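Local atomic coordinates of NAD-dependent formate dehydrogenase gamma subunit (Cupriavidus necator, PDB entry 6VW7), a protein that binds one [2Fe-2S] cluster as the gamma subunit of an NAD-dependent formate dehydrogenase and probably passes electrons within that enzyme. Residues C110-T115 and V121-V126. Numbering follows the deposited sequence.
Sequences CGFHET and VTLEPV
The hydroxyls of Thr115 and Thr122 meet at 2.6 Å (OG1 to OG1), where a non-hydrogen-bonded antiparallel pair brings the two threonines onto the same face of the hairpin. In each, OG1 lies beside its own backbone N (chi1 -58° and -68°), which turns the hydroxyls toward one another; beta-branched threonine suits a strand, and Thr122 OG1 is also bonded to Gly80 N. Next along, Leu123 N donates to Glu114 O at 2.9 Å. A type II turn from Gly111 to Glu114 bends the chain just before the short strand, and within it His113 N reaches Leu123 O only weakly. The imidazole of His113 returns over the strand: ND1 gives a bent hydrogen bond to Glu124 OE1 (2.9 Å), ring and carboxylate planes 72° apart. Arg75 holds the carboxylate's other oxygen in a salt bridge, so the acid links two basic groups. Pro125, with no N-H to offer, instead presents its ring carbons, CD lying 3.4 Å from His113 CE1 and 3.5 Å from Phe112 CD1. Leu123 CD2 lies over one face of the Phe112 ring, and Leu123 CG comes 3.9 Å from Phe112 CD1. Both apolar side chains continue onto Gln105 of helix 97-108, while strand 121-126 lies between strand 114-115, outermost within this chain, and its parallel neighbour 82-87 in the thioredoxin-like sheet.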
loop_
_atom_site.group_PDB
_atom_site.type_symbol
_atom_site.label_atom_id
_atom_site.label_comp_id
_atom_site.label_asym_id
_atom_site.label_seq_id
_atom_site.Cartn_x
_atom_site.Cartn_y
_atom_site.Cartn_z
ATOM N N CYS A 110 27.646 10.891 1.086
ATOM C CA CYS A 110 26.713 12.007 1.036
ATOM C C CYS A 110 25.502 11.671 1.890
ATOM O O CYS A 110 25.243 10.506 2.201
ATOM C CB CYS A 110 26.286 12.327 -0.405
ATOM S SG CYS A 110 25.226 11.071 -1.178
ATOM N N GLY A 111 24.763 12.710 2.275
ATOM C CA GLY A 111 23.564 12.537 3.062
ATOM C C GLY A 111 22.335 12.312 2.203
ATOM O O GLY A 111 22.396 12.243 0.975
ATOM N N PHE A 112 21.191 12.206 2.879
ATOM C CA PHE A 112 19.915 12.116 2.187
ATOM C C PHE A 112 19.628 13.413 1.439
ATOM O O PHE A 112 20.083 14.494 1.824
ATOM C CB PHE A 112 18.782 11.819 3.172
ATOM C CG PHE A 112 18.657 10.369 3.531
ATOM C CD1 PHE A 112 18.122 9.462 2.627
ATOM C CD2 PHE A 112 19.069 9.910 4.769
ATOM C CE1 PHE A 112 18.005 8.122 2.950
ATOM C CE2 PHE A 112 18.948 8.575 5.100
ATOM C CZ PHE A 112 18.416 7.678 4.189
ATOM N N HIS A 113 18.883 13.286 0.343
ATOM C CA HIS A 113 18.582 14.392 -0.562
ATOM C C HIS A 113 19.839 14.948 -1.230
ATOM O O HIS A 113 19.822 16.061 -1.760
ATOM C CB HIS A 113 17.821 15.520 0.150
ATOM C CG HIS A 113 16.640 15.053 0.945
ATOM N ND1 HIS A 113 15.518 14.504 0.363
ATOM C CD2 HIS A 113 16.405 15.066 2.278
ATOM C CE1 HIS A 113 14.645 14.190 1.306
ATOM N NE2 HIS A 113 15.158 14.522 2.476
ATOM N N GLU A 114 20.939 14.198 -1.218
ATOM C CA GLU A 114 22.179 14.611 -1.860
ATOM C C GLU A 114 22.604 13.594 -2.914
ATOM O O GLU A 114 22.105 12.467 -2.973
ATOM C CB GLU A 114 23.294 14.814 -0.827
ATOM C CG GLU A 114 23.004 15.942 0.147
ATOM C CD GLU A 114 24.120 16.158 1.147
ATOM O OE1 GLU A 114 25.241 15.656 0.913
ATOM O OE2 GLU A 114 23.872 16.833 2.171
ATOM N N THR A 115 23.544 14.023 -3.750
ATOM C CA THR A 115 24.074 13.240 -4.856
ATOM C C THR A 115 25.576 13.049 -4.686
ATOM O O THR A 115 26.283 13.969 -4.260
ATOM C CB THR A 115 23.774 13.929 -6.187
ATOM O OG1 THR A 115 22.360 14.112 -6.319
ATOM C CG2 THR A 115 24.299 13.112 -7.362
ATOM N N VAL A 121 24.856 8.491 -8.092
ATOM C CA VAL A 121 23.783 8.086 -7.193
ATOM C C VAL A 121 23.240 9.315 -6.479
ATOM O O VAL A 121 24.010 10.133 -5.964
ATOM C CB VAL A 121 24.264 7.040 -6.167
ATOM C CG1 VAL A 121 23.222 6.854 -5.047
ATOM C CG2 VAL A 121 24.544 5.720 -6.851
ATOM N N THR A 122 21.917 9.446 -6.462
ATOM C CA THR A 122 21.215 10.365 -5.570
ATOM C C THR A 122 20.533 9.535 -4.490
ATOM O O THR A 122 19.743 8.636 -4.801
ATOM C CB THR A 122 20.189 11.212 -6.328
ATOM O OG1 THR A 122 20.869 12.120 -7.206
ATOM C CG2 THR A 122 19.320 12.002 -5.361
ATOM N N LEU A 123 20.840 9.838 -3.233
ATOM C CA LEU A 123 20.307 9.113 -2.083
ATOM C C LEU A 123 19.074 9.843 -1.553
ATOM O O LEU A 123 19.157 11.021 -1.193
ATOM C CB LEU A 123 21.374 8.994 -0.998
ATOM C CG LEU A 123 21.016 8.206 0.258
ATOM C CD1 LEU A 123 20.749 6.761 -0.108
ATOM C CD2 LEU A 123 22.158 8.321 1.249
ATOM N N GLU A 124 17.932 9.150 -1.523
ATOM C CA GLU A 124 16.665 9.713 -1.071
ATOM C C GLU A 124 16.009 8.810 -0.036
ATOM O O GLU A 124 16.085 7.580 -0.151
ATOM C CB GLU A 124 15.693 9.896 -2.247
ATOM C CG GLU A 124 16.145 10.885 -3.309
ATOM C CD GLU A 124 15.831 12.330 -2.950
ATOM O OE1 GLU A 124 15.336 12.598 -1.829
ATOM O OE2 GLU A 124 16.080 13.205 -3.805
ATOM N N PRO A 125 15.335 9.378 0.965
ATOM C CA PRO A 125 14.498 8.555 1.832
ATOM C C PRO A 125 13.153 8.315 1.166
ATOM O O PRO A 125 12.690 9.093 0.330
ATOM C CB PRO A 125 14.358 9.407 3.102
ATOM C CG PRO A 125 14.342 10.816 2.570
ATOM C CD PRO A 125 15.202 10.811 1.289
ATOM N N VAL A 126 12.547 7.192 1.514
ATOM C CA VAL A 126 11.165 6.904 1.159
ATOM C C VAL A 126 10.503 6.342 2.408
ATOM O O VAL A 126 11.171 5.758 3.268
ATOM C CB VAL A 126 11.071 5.928 -0.040
ATOM C CG1 VAL A 126 11.736 4.592 0.289
ATOM C CG2 VAL A 126 9.619 5.741 -0.499
#